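Local structure of N-acetylglucosamine-6-phosphate deacetylase (Mycobacterium smegmatis, 6FV4) at residues L154-D157 against G161-G164; A264-I269 against R329-H334. The protein probably removes the acetyl group from N-acetylglucosamine-6-phosphate, as a metal-dependent amidohydrolase of the NagA family in mycobacterial carbohydrate metabolism. The protein carries 1 engineered substitution. All blocks are in the same frame, centred on the assembly; numbering follows the deposited sequence.

Contact 1. Residues L154-D157 against G161-G164; sequences LMRD and GEIG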
loop_
_atom_site.group_PDB
_atom_site.type_symbol
_atom_site.label_atom_id
_atom_site.label_comp_id
_atom_site.label_asym_id
_atom_site.label_seq_id
_atom_site.Cartn_x
_atom_site.Cartn_y
_atom_site.Cartn_z
ATOM N N LEU B 154 20.379 -23.122 12.521
ATOM C CA LEU B 154 20.448 -22.763 13.936
ATOM C C LEU B 154 19.207 -22.023 14.428
ATOM O O LEU B 154 19.142 -21.673 15.615
ATOM C CB LEU B 154 21.695 -21.915 14.217
ATOM C CG LEU B 154 23.083 -22.542 14.036
ATOM C CD1 LEU B 154 24.119 -21.460 13.718
ATOM C CD2 LEU B 154 23.504 -23.347 15.271
ATOM N N MET B 155 18.239 -21.751 13.551
ATOM C CA MET B 155 16.990 -21.139 13.989
ATOM C C MET B 155 16.324 -22.017 15.046
ATOM O O MET B 155 16.341 -23.249 14.954
ATOM C CB MET B 155 16.051 -20.932 12.785
ATOM C CG MET B 155 16.600 -19.988 11.732
ATOM S SD MET B 155 15.458 -19.660 10.355
ATOM C CE MET B 155 14.918 -21.331 9.993
ATOM N N ARG B 156 15.749 -21.388 16.070
ATOM C CA ARG B 156 15.158 -22.166 17.148
ATOM C C ARG B 156 14.065 -21.359 17.826
ATOM O O ARG B 156 13.991 -20.134 17.684
ATOM C CB ARG B 156 16.220 -22.610 18.175
ATOM C CG ARG B 156 17.064 -21.471 18.748
ATOM C CD ARG B 156 18.247 -22.017 19.572
ATOM N NE ARG B 156 19.121 -20.962 20.090
ATOM C CZ ARG B 156 20.158 -20.435 19.436
ATOM N NH1 ARG B 156 20.481 -20.851 18.217
ATOM N NH2 ARG B 156 20.889 -19.494 20.015
ATOM N N ASP B 157 13.212 -22.071 18.564
ATOM C CA ASP B 157 12.129 -21.434 19.299
ATOM C C ASP B 157 12.701 -20.449 20.320
ATOM O O ASP B 157 13.793 -20.668 20.853
ATOM C CB ASP B 157 11.285 -22.481 20.029
ATOM C CG ASP B 157 10.322 -23.247 19.108
ATOM O OD1 ASP B 157 10.243 -22.976 17.885
ATOM O OD2 ASP B 157 9.622 -24.142 19.641
ATOM N N GLY B 161 14.542 -18.402 29.031
ATOM C CA GLY B 161 15.828 -18.476 29.713
ATOM C C GLY B 161 16.974 -17.945 28.869
ATOM O O GLY B 161 17.755 -17.106 29.321
ATOM N N GLU B 162 17.083 -18.411 27.619
ATOM C CA GLU B 162 18.157 -17.906 26.765
ATOM C C GLU B 162 17.992 -16.418 26.468
ATOM O O GLU B 162 18.987 -15.693 26.354
ATOM C CB GLU B 162 18.241 -18.690 25.455
ATOM C CG GLU B 162 19.335 -18.138 24.566
ATOM C CD GLU B 162 19.646 -19.006 23.386
ATOM O OE1 GLU B 162 18.982 -20.050 23.242
ATOM O OE2 GLU B 162 20.554 -18.640 22.602
ATOM N N ILE B 163 16.757 -15.937 26.355
ATOM C CA ILE B 163 16.550 -14.512 26.110
ATOM C C ILE B 163 17.050 -13.693 27.298
ATOM O O ILE B 163 17.800 -12.721 27.138
ATOM C CB ILE B 163 15.068 -14.236 25.784
ATOM C CG1 ILE B 163 14.720 -14.836 24.422
ATOM C CG2 ILE B 163 14.786 -12.752 25.799
ATOM C CD1 ILE B 163 13.309 -14.523 23.939
ATOM N N GLY B 164 16.674 -14.092 28.506
ATOM C CA GLY B 164 17.181 -13.401 29.685
ATOM C C GLY B 164 18.698 -13.435 29.783
ATOM O O GLY B 164 19.333 -12.422 30.097
HETATM O O HOH W 1 16.246 -20.010 22.698
#
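R156 reaches from the loop before helix 160-170 to E162 in the first turn of that helix, and the two side chains cross at about a right angle. From CB the arginine sets out with CG between its own backbone N and carbonyl carbon (chi1 54°); the chain, which touches P140 and P113, then runs extended through CD to NE. R156 NE gives its hydrogen to E162 OE1 over 3.3 Å. At the tip, R156 NH2 makes the shorter bond, 2.7 Å to E162 OE2, nearly straight at 170°. The guanidinium thus takes the carboxylate side-on, one nitrogen to each oxygen, both oxygens used on their syn sides and the two planes only 15° apart. Such a two-pronged salt bridge suits arginine, whose NE and NH2 hydrogens match the spacing of a carboxylate. In the amidohydrolase barrel this is the loop after strand 134-138, running back to the outer helix 160-170, well away from the metal centre. R156 NH1 makes a weak bond of 3.0 Å to L154 O in its own loop and a hydrogen bond to A111 O, just before helix 113-129. E162 is buried against P113 and L116 of that helix, where an unpaired carboxylate would probably be costly. E162 OE1 also accepts a hydrogen from a water 2.8 Å away, and the same water donates to D157 O at 3.1 Å.

Contact 2. Residues A264-I269 against R329-H334; sequences AIYRHI and RLAVAH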
loop_
_atom_site.group_PDB
_atom_site.type_symbol
_atom_site.label_atom_id
_atom_site.label_comp_id
_atom_site.label_asym_id
_atom_site.label_seq_id
_atom_site.Cartn_x
_atom_site.Cartn_y
_atom_site.Cartn_z
ATOM N N ALA B 264 9.190 1.114 -7.078
ATOM C CA ALA B 264 7.752 1.379 -6.961
ATOM C C ALA B 264 7.153 0.725 -5.718
ATOM O O ALA B 264 6.143 1.207 -5.187
ATOM C CB ALA B 264 7.014 0.910 -8.218
ATOM N N ILE B 265 7.758 -0.356 -5.232
ATOM C CA ILE B 265 7.345 -0.919 -3.949
ATOM C C ILE B 265 7.662 0.051 -2.820
ATOM O O ILE B 265 6.858 0.226 -1.896
ATOM C CB ILE B 265 8.008 -2.285 -3.703
ATOM C CG1 ILE B 265 7.553 -3.303 -4.754
ATOM C CG2 ILE B 265 7.657 -2.802 -2.314
ATOM C CD1 ILE B 265 6.083 -3.676 -4.635
ATOM N N TYR B 266 8.834 0.697 -2.878
ATOM C CA TYR B 266 9.186 1.694 -1.867
ATOM C C TYR B 266 8.218 2.878 -1.902
ATOM O O TYR B 266 7.853 3.431 -0.853
ATOM C CB TYR B 266 10.625 2.164 -2.084
ATOM C CG TYR B 266 10.921 3.531 -1.507
ATOM C CD1 TYR B 266 11.097 3.701 -0.130
ATOM C CD2 TYR B 266 11.033 4.647 -2.327
ATOM C CE1 TYR B 266 11.354 4.958 0.408
ATOM C CE2 TYR B 266 11.292 5.905 -1.803
ATOM C CZ TYR B 266 11.459 6.053 -0.432
ATOM O OH TYR B 266 11.718 7.292 0.107
ATOM N N ARG B 267 7.817 3.296 -3.102
ATOM C CA ARG B 267 6.811 4.352 -3.245
ATOM C C ARG B 267 5.458 3.908 -2.707
ATOM O O ARG B 267 4.784 4.660 -1.994
ATOM C CB ARG B 267 6.673 4.748 -4.720
ATOM C CG ARG B 267 7.470 5.948 -5.143
ATOM C CD ARG B 267 6.952 6.536 -6.480
ATOM N NE ARG B 267 6.758 5.527 -7.532
ATOM C CZ ARG B 267 7.727 5.029 -8.296
ATOM N NH1 ARG B 267 8.988 5.417 -8.125
ATOM N NH2 ARG B 267 7.443 4.129 -9.233
ATOM N N HIS B 268 5.014 2.715 -3.102
ATOM C CA HIS B 268 3.762 2.150 -2.598
ATOM C C HIS B 268 3.713 2.137 -1.071
ATOM O O HIS B 268 2.716 2.541 -0.458
ATOM C CB HIS B 268 3.616 0.728 -3.142
ATOM C CG HIS B 268 2.363 0.032 -2.709
ATOM N ND1 HIS B 268 1.121 0.345 -3.224
ATOM C CD2 HIS B 268 2.162 -0.970 -1.824
ATOM C CE1 HIS B 268 0.209 -0.433 -2.666
ATOM N NE2 HIS B 268 0.816 -1.242 -1.813
ATOM N N ILE B 269 4.775 1.641 -0.438
ATOM C CA ILE B 269 4.769 1.548 1.020
ATOM C C ILE B 269 4.818 2.939 1.638
ATOM O O ILE B 269 4.097 3.229 2.601
ATOM C CB ILE B 269 5.920 0.644 1.507
ATOM C CG1 ILE B 269 5.677 -0.797 1.051
ATOM C CG2 ILE B 269 6.038 0.686 3.055
ATOM C CD1 ILE B 269 4.313 -1.373 1.468
ATOM N N ARG B 329 20.082 8.812 -1.296
ATOM C CA ARG B 329 20.024 9.374 -2.641
ATOM C C ARG B 329 19.018 8.623 -3.507
ATOM O O ARG B 329 18.290 9.240 -4.292
ATOM C CB ARG B 329 21.430 9.345 -3.247
ATOM C CG ARG B 329 21.600 9.967 -4.612
ATOM C CD ARG B 329 23.096 10.098 -4.981
ATOM N NE ARG B 329 23.898 8.931 -4.599
ATOM C CZ ARG B 329 24.879 8.937 -3.694
ATOM N NH1 ARG B 329 25.211 10.056 -3.055
ATOM N NH2 ARG B 329 25.538 7.814 -3.426
ATOM N N LEU B 330 18.933 7.293 -3.356
ATOM C CA LEU B 330 17.915 6.533 -4.085
ATOM C C LEU B 330 16.512 6.826 -3.556
ATOM O O LEU B 330 15.549 6.901 -4.329
ATOM C CB LEU B 330 18.228 5.036 -4.009
ATOM C CG LEU B 330 19.357 4.569 -4.933
ATOM C CD1 LEU B 330 19.739 3.105 -4.708
ATOM C CD2 LEU B 330 18.947 4.825 -6.415
ATOM N N ALA B 331 16.372 6.999 -2.243
ATOM C CA ALA B 331 15.086 7.395 -1.679
ATOM C C ALA B 331 14.603 8.721 -2.270
ATOM O O ALA B 331 13.426 8.858 -2.626
ATOM C CB ALA B 331 15.194 7.492 -0.153
ATOM N N VAL B 332 15.498 9.710 -2.377
ATOM C CA VAL B 332 15.117 11.011 -2.929
ATOM C C VAL B 332 14.754 10.871 -4.407
ATOM O O VAL B 332 13.841 11.539 -4.912
ATOM C CB VAL B 332 16.255 12.032 -2.730
ATOM C CG1 VAL B 332 15.915 13.356 -3.424
ATOM C CG2 VAL B 332 16.555 12.271 -1.243
ATOM N N ALA B 333 15.461 9.996 -5.120
ATOM C CA ALA B 333 15.251 9.865 -6.558
ATOM C C ALA B 333 13.954 9.132 -6.872
ATOM O O ALA B 333 13.269 9.455 -7.855
ATOM C CB ALA B 333 16.441 9.143 -7.179
ATOM N N HIS B 334 13.589 8.150 -6.051
ATOM C CA HIS B 334 12.497 7.253 -6.388
ATOM C C HIS B 334 11.231 7.469 -5.578
ATOM O O HIS B 334 10.273 6.717 -5.762
ATOM C CB HIS B 334 12.952 5.800 -6.246
ATOM C CG HIS B 334 13.992 5.398 -7.243
ATOM N ND1 HIS B 334 13.769 5.422 -8.604
ATOM C CD2 HIS B 334 15.262 4.960 -7.079
ATOM C CE1 HIS B 334 14.858 5.022 -9.234
ATOM N NE2 HIS B 334 15.777 4.728 -8.330
#
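The ring of Y266 and the guanidinium of R267, both on helix 263-273, meet the last turn of helix 324-334. H334 O lies at the edge of the tyrosine ring, near its plane, 4.1 Å from Y266 CD2, whereas A331 O stands oblique to the ring. One face of the R267 guanidinium lies over A264 of its own helix, the CA 3.6 Å above the plane and toward the rim; H334 O lies at its edge. That carbonyl, close to the C-terminal end of its helix, accepts a hydrogen bond of 3.0 Å from R267 NH1, with the donor tilted 26° from the carbonyl plane. R267 CG itself lies 3.0 Å from H334 O, and the bend at chi3 (-48°) brings NH1 round to the same oxygen. Arginine serves well here because its other nitrogens look to the second subunit: NE forms a salt bridge with E246 of that chain, and NH2 a weak hydrogen bond with its Y209 OH. Tyrosine combines a ring for packing with a polar tip, and Y266 OH sits 3.5 Å from A331 CB while hydrogen-bonding Q349 of helix 339-357. The small alanine lets the phenol come up close to the helix backbone. The short axes pass 10.2 Å apart at a steep crossing angle of -76°, side chains bridging two helices on the outside of an amidohydrolase-type barrel, the first of them also forming part of the dimer interface.

How the contacts relate
Both contacts involve helices outside the barrel, yet they share no helix, and their centres are 36 Å apart, with nearest atoms about 22 Å apart. Contact 1 is local, tying a loop to the helix that directly follows it; contact 2 joins two helices distant in sequence. Each mixes buried and partly exposed residues, but contact 1 lies farther out, its centre 24 Å from that of the chain against 16 Å. Their chemistry differs: contact 1 pairs two charges with a water beside them, whereas in contact 2 apolar packing accompanies an arginine that meets a carbonyl across the contact and takes its counter-charge from the other subunit. Only contact 2 is touched by that subunit.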